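Long-range contacts in 5,10-methylenetetrahydrofolate dehydrogenase (PDB 5ZF1), which probably catalyses the NADP+-dependent oxidation of 5,10-methylenetetrahydrofolate to the methenyl form in folate one-carbon metabolism: residues N30-I35 / G61-T66; R36-G41 / S80-L85. All coordinates share one frame; numbering follows the deposited sequence.

Contact 1. Residues N30-I35 / G61-T66; sequences NRAPTI and GIDALT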
loop_
_atom_site.group_PDB
_atom_site.type_symbol
_atom_site.label_atom_id
_atom_site.label_comp_id
_atom_site.label_asym_id
_atom_site.label_seq_id
_atom_site.Cartn_x
_atom_site.Cartn_y
_atom_site.Cartn_z
ATOM N N ASN B 30 23.800 10.082 -23.728
ATOM C CA ASN B 30 23.055 8.898 -23.331
ATOM C C ASN B 30 22.387 8.262 -24.542
ATOM O O ASN B 30 22.021 8.947 -25.499
ATOM C CB ASN B 30 21.993 9.242 -22.269
ATOM C CG ASN B 30 22.602 9.794 -20.991
ATOM O OD1 ASN B 30 23.294 9.082 -20.268
ATOM N ND2 ASN B 30 22.318 11.053 -20.694
ATOM N N ARG B 31 22.243 6.939 -24.490
ATOM C CA ARG B 31 21.463 6.228 -25.490
ATOM C C ARG B 31 19.983 6.460 -25.240
ATOM O O ARG B 31 19.547 6.572 -24.091
ATOM C CB ARG B 31 21.751 4.727 -25.438
ATOM C CG ARG B 31 23.185 4.354 -25.765
ATOM C CD ARG B 31 23.333 4.216 -27.258
ATOM N NE ARG B 31 24.676 3.810 -27.665
ATOM C CZ ARG B 31 25.026 3.638 -28.937
ATOM N NH1 ARG B 31 24.133 3.839 -29.891
ATOM N NH2 ARG B 31 26.259 3.276 -29.256
ATOM N N ALA B 32 19.210 6.516 -26.315
ATOM C CA ALA B 32 17.774 6.696 -26.174
ATOM C C ALA B 32 17.178 5.529 -25.384
ATOM O O ALA B 32 17.636 4.391 -25.518
ATOM C CB ALA B 32 17.102 6.797 -27.544
ATOM N N PRO B 33 16.151 5.778 -24.575
ATOM C CA PRO B 33 15.539 4.692 -23.796
ATOM C C PRO B 33 14.988 3.603 -24.696
ATOM O O PRO B 33 14.437 3.879 -25.763
ATOM C CB PRO B 33 14.410 5.401 -23.030
ATOM C CG PRO B 33 14.743 6.832 -23.041
ATOM C CD PRO B 33 15.505 7.075 -24.337
ATOM N N THR B 34 15.107 2.355 -24.239
ATOM C CA THR B 34 14.646 1.192 -24.985
ATOM C C THR B 34 13.640 0.407 -24.158
ATOM O O THR B 34 13.825 0.239 -22.950
ATOM C CB THR B 34 15.812 0.279 -25.352
ATOM O OG1 THR B 34 16.456 -0.165 -24.153
ATOM C CG2 THR B 34 16.827 1.033 -26.224
ATOM N N ILE B 35 12.591 -0.079 -24.821
ATOM C CA ILE B 35 11.559 -0.898 -24.196
ATOM C C ILE B 35 11.332 -2.154 -25.030
ATOM O O ILE B 35 11.348 -2.116 -26.267
ATOM C CB ILE B 35 10.242 -0.113 -23.997
ATOM C CG1 ILE B 35 9.188 -0.997 -23.327
ATOM C CG2 ILE B 35 9.705 0.442 -25.298
ATOM C CD1 ILE B 35 7.910 -0.272 -23.005
ATOM N N GLY B 61 10.678 9.261 -29.199
ATOM C CA GLY B 61 12.087 8.955 -29.347
ATOM C C GLY B 61 12.567 7.814 -28.488
ATOM O O GLY B 61 13.759 7.750 -28.181
ATOM N N ILE B 62 11.668 6.942 -28.062
ATOM C CA ILE B 62 11.995 5.700 -27.377
ATOM C C ILE B 62 12.036 4.584 -28.417
ATOM O O ILE B 62 11.221 4.554 -29.343
ATOM C CB ILE B 62 10.955 5.439 -26.269
ATOM C CG1 ILE B 62 11.169 6.436 -25.128
ATOM C CG2 ILE B 62 10.989 3.973 -25.774
ATOM C CD1 ILE B 62 10.085 6.392 -24.059
ATOM N N ASP B 63 13.007 3.689 -28.294
ATOM C CA ASP B 63 13.150 2.577 -29.229
ATOM C C ASP B 63 12.453 1.357 -28.652
ATOM O O ASP B 63 12.927 0.772 -27.674
ATOM C CB ASP B 63 14.617 2.280 -29.509
ATOM C CG ASP B 63 15.352 3.482 -30.028
ATOM O OD1 ASP B 63 14.689 4.388 -30.576
ATOM O OD2 ASP B 63 16.584 3.517 -29.879
ATOM N N ALA B 64 11.348 0.967 -29.276
ATOM C CA ALA B 64 10.516 -0.134 -28.817
ATOM C C ALA B 64 10.650 -1.329 -29.751
ATOM O O ALA B 64 10.761 -1.169 -30.971
ATOM C CB ALA B 64 9.050 0.299 -28.735
ATOM N N LEU B 65 10.639 -2.524 -29.169
ATOM C CA LEU B 65 10.657 -3.768 -29.927
ATOM C C LEU B 65 9.670 -4.728 -29.284
ATOM O O LEU B 65 9.655 -4.871 -28.058
ATOM C CB LEU B 65 12.060 -4.377 -29.951
ATOM C CG LEU B 65 12.271 -5.647 -30.767
ATOM C CD1 LEU B 65 13.303 -5.383 -31.862
ATOM C CD2 LEU B 65 12.713 -6.798 -29.874
ATOM N N THR B 66 8.833 -5.361 -30.098
ATOM C CA THR B 66 7.831 -6.296 -29.607
ATOM C C THR B 66 8.345 -7.717 -29.776
ATOM O O THR B 66 8.814 -8.086 -30.857
ATOM C CB THR B 66 6.507 -6.123 -30.351
ATOM O OG1 THR B 66 6.056 -4.771 -30.213
ATOM C CG2 THR B 66 5.452 -7.064 -29.788
#

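Contact 2. Residues R36-G41 / S80-L85; sequences RCIIVG and SEIQNL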
loop_
_atom_site.group_PDB
_atom_site.type_symbol
_atom_site.label_atom_id
_atom_site.label_comp_id
_atom_site.label_asym_id
_atom_site.label_seq_id
_atom_site.Cartn_x
_atom_site.Cartn_y
_atom_site.Cartn_z
ATOM N N ARG B 36 11.134 -3.274 -24.344
ATOM C CA ARG B 36 10.767 -4.540 -24.965
ATOM C C ARG B 36 9.415 -4.947 -24.412
ATOM O O ARG B 36 9.241 -5.025 -23.191
ATOM C CB ARG B 36 11.811 -5.616 -24.680
ATOM C CG ARG B 36 13.216 -5.231 -25.108
ATOM C CD ARG B 36 13.349 -5.212 -26.635
ATOM N NE ARG B 36 14.692 -4.811 -27.053
ATOM C CZ ARG B 36 15.014 -3.599 -27.493
ATOM N NH1 ARG B 36 14.091 -2.649 -27.596
ATOM N NH2 ARG B 36 16.267 -3.339 -27.840
ATOM N N CYS B 37 8.456 -5.182 -25.298
ATOM C CA CYS B 37 7.108 -5.587 -24.918
ATOM C C CYS B 37 6.899 -7.041 -25.320
ATOM O O CYS B 37 6.940 -7.365 -26.514
ATOM C CB CYS B 37 6.056 -4.694 -25.580
ATOM S SG CYS B 37 6.207 -2.926 -25.205
ATOM N N ILE B 38 6.662 -7.906 -24.333
ATOM C CA ILE B 38 6.436 -9.323 -24.586
ATOM C C ILE B 38 4.943 -9.549 -24.761
ATOM O O ILE B 38 4.137 -9.132 -23.918
ATOM C CB ILE B 38 6.998 -10.188 -23.448
ATOM C CG1 ILE B 38 8.514 -10.067 -23.395
ATOM C CG2 ILE B 38 6.591 -11.643 -23.638
ATOM C CD1 ILE B 38 9.139 -10.793 -22.218
ATOM N N ILE B 39 4.584 -10.193 -25.868
ATOM C CA ILE B 39 3.209 -10.496 -26.254
ATOM C C ILE B 39 3.080 -12.008 -26.318
ATOM O O ILE B 39 3.789 -12.659 -27.095
ATOM C CB ILE B 39 2.844 -9.883 -27.618
ATOM C CG1 ILE B 39 2.376 -8.445 -27.489
ATOM C CG2 ILE B 39 1.709 -10.654 -28.255
ATOM C CD1 ILE B 39 0.995 -8.345 -26.896
ATOM N N VAL B 40 2.188 -12.568 -25.511
ATOM C CA VAL B 40 1.957 -14.008 -25.488
ATOM C C VAL B 40 0.573 -14.262 -26.068
ATOM O O VAL B 40 -0.447 -13.936 -25.444
ATOM C CB VAL B 40 2.093 -14.593 -24.075
ATOM C CG1 VAL B 40 1.578 -16.027 -24.045
ATOM C CG2 VAL B 40 3.544 -14.536 -23.619
ATOM N N GLY B 41 0.534 -14.842 -27.262
ATOM C CA GLY B 41 -0.721 -15.171 -27.901
ATOM C C GLY B 41 -1.066 -14.217 -29.024
ATOM O O GLY B 41 -0.287 -13.341 -29.415
ATOM N N SER B 80 12.380 -17.409 -18.483
ATOM C CA SER B 80 13.725 -17.463 -19.048
ATOM C C SER B 80 13.990 -16.282 -19.973
ATOM O O SER B 80 15.090 -15.719 -19.972
ATOM C CB SER B 80 13.938 -18.779 -19.794
ATOM O OG SER B 80 15.186 -18.769 -20.465
ATOM N N GLU B 81 12.999 -15.900 -20.775
ATOM C CA GLU B 81 13.184 -14.763 -21.668
ATOM C C GLU B 81 13.246 -13.454 -20.893
ATOM O O GLU B 81 13.996 -12.542 -21.260
ATOM C CB GLU B 81 12.066 -14.720 -22.708
ATOM C CG GLU B 81 12.079 -13.474 -23.597
ATOM C CD GLU B 81 13.132 -13.529 -24.698
ATOM O OE1 GLU B 81 14.315 -13.796 -24.396
ATOM O OE2 GLU B 81 12.772 -13.305 -25.873
ATOM N N ILE B 82 12.468 -13.340 -19.815
ATOM C CA ILE B 82 12.526 -12.132 -18.996
ATOM C C ILE B 82 13.896 -11.996 -18.351
ATOM O O ILE B 82 14.495 -10.913 -18.353
ATOM C CB ILE B 82 11.392 -12.142 -17.954
ATOM C CG1 ILE B 82 10.068 -11.807 -18.640
ATOM C CG2 ILE B 82 11.685 -11.170 -16.816
ATOM C CD1 ILE B 82 8.848 -12.365 -17.924
ATOM N N GLN B 83 14.431 -13.097 -17.809
ATOM C CA GLN B 83 15.733 -13.020 -17.155
ATOM C C GLN B 83 16.834 -12.662 -18.141
ATOM O O GLN B 83 17.787 -11.966 -17.776
ATOM C CB GLN B 83 16.054 -14.336 -16.436
ATOM C CG GLN B 83 17.302 -14.275 -15.539
ATOM C CD GLN B 83 17.199 -13.243 -14.406
ATOM O OE1 GLN B 83 16.114 -12.773 -14.063
ATOM N NE2 GLN B 83 18.339 -12.899 -13.818
ATOM N N ASN B 84 16.718 -13.110 -19.395
ATOM C CA ASN B 84 17.660 -12.679 -20.427
ATOM C C ASN B 84 17.564 -11.177 -20.676
ATOM O O ASN B 84 18.586 -10.492 -20.812
ATOM C CB ASN B 84 17.406 -13.445 -21.724
ATOM C CG ASN B 84 17.948 -14.861 -21.678
ATOM O OD1 ASN B 84 18.126 -15.438 -20.603
ATOM N ND2 ASN B 84 18.213 -15.431 -22.849
ATOM N N LEU B 85 16.340 -10.651 -20.768
ATOM C CA LEU B 85 16.167 -9.209 -20.930
ATOM C C LEU B 85 16.661 -8.457 -19.703
ATOM O O LEU B 85 17.202 -7.348 -19.828
ATOM C CB LEU B 85 14.697 -8.894 -21.205
ATOM C CG LEU B 85 14.138 -9.425 -22.526
ATOM C CD1 LEU B 85 12.623 -9.338 -22.556
ATOM C CD2 LEU B 85 14.736 -8.649 -23.700
#

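Contact 1. Residues N30-I35 / G61-T66
Pro33 O receives the N-H of Asp63 at 2.9 Å, with an N-H...O angle of 163°, and this bond begins the parallel pairing of the two strands of a beta-alpha-beta unit: strand 34-40, helix 44-60, strand 63-69. The pairing continues as Ile35 N gives to Asp63 O at 3.0 Å, and Ile35 O takes Leu65 N. Each of these carbonyls also has a CA-H group close by, as Thr34 CA is 3.2 Å from Asp63 O, a weak addition to the N-H bond. Proline has no N-H to give, but here the pairing uses only its carbonyl, while its ring packs on Ile22 and Trp25 of helix 7-26. Gly61 leaves the preceding helix with positive phi (95°), at backbone angles where a CB would press on the carbonyl before it. The side chains of Thr34 and Asp63 lie on the same face of the sheet, and Thr34 OG1 bonds to Asp92 N and Ser90 O. Ile62 packs beside the start of the strand: its side chain crosses that of Pro33 at about a right angle, with CG1 4.0 Å from Pro33 CB, and CG2, anti to the backbone N, meets Ile35 CG2 at 3.8 Å. An alanine in place of Ile62 would probably open a gap beside Pro33 and Ile35 and leave Met286 and Ile22 with less to pack on. Toward helix 44-60, the small Ala64 fits beside Ala57, and its CB lies 3.5 Å from Ile35 CG2.

Contact 2. Residues R36-G41 / S80-L85
Ile38 holds CG1 anti to its carbonyl carbon (chi1 -65°) and extends chi2 to 175°, which carries CD1 out from strand 34-40 to the side chains of Leu85 and Ile82. This is the helix-on-sheet packing of an alpha/beta fold: helix 75-87 follows strand 63-69, passes over the central strand 34-40 and leads on to strand 93-96. The short axes run almost exactly antiparallel, at 175°, with 11.0 Å between them, and no hydrogen bond joins the two segments. Contact is therefore made by methyl and methylene groups. CD1 of Ile38 lies 3.8 Å from Ile82 CG1, the two side chains crossing obliquely, and 3.8 Å from Leu85 CD1, where the side chains slide past each other in opposite directions. Branched aliphatic residues suit this buried interface because each can touch several neighbours at once; Leu85 also rests on Ile94 and Ile82 on Val96. Glu81, salt-bridged to Arg69, also touches Ile67, so the helix reaches all three strands of the sheet. Arg36 serves here by its hydrocarbon part. Its chain bends at chi2, which sets CD aside; CG is the atom that meets the leucine. On the helix, Leu85 N bonds to Glu81 O in the regular helical pattern, and Leu85 O accepts from Lys117 NZ. The other branch of the leucine, CD2, meets Arg36 CG at 4.0 Å.

Overall arrangement
Contacts 1 and 2 share strand 34-40 and follow each other along it, their centres about 16 Å apart. Contact 1 pairs its beginning with strand 63-69; contact 2 sets a helix against its continuation. The pairing carries over from one to the other through the probable hydrogen bond of Cys37 N with Leu65 O at 3.0 Å. Side chains meet there as well, with Leu65 CB 3.6 Å from Arg36 NH1. Helix 44-60 lies against the face of Ala64, whereas helix 75-87 lies on that of Arg36 and Ile38, so the sheet is sandwiched between helices. All four segments fall in the range of the family's catalytic domain, and both contacts belong to its three-stranded parallel sheet and the helices on it.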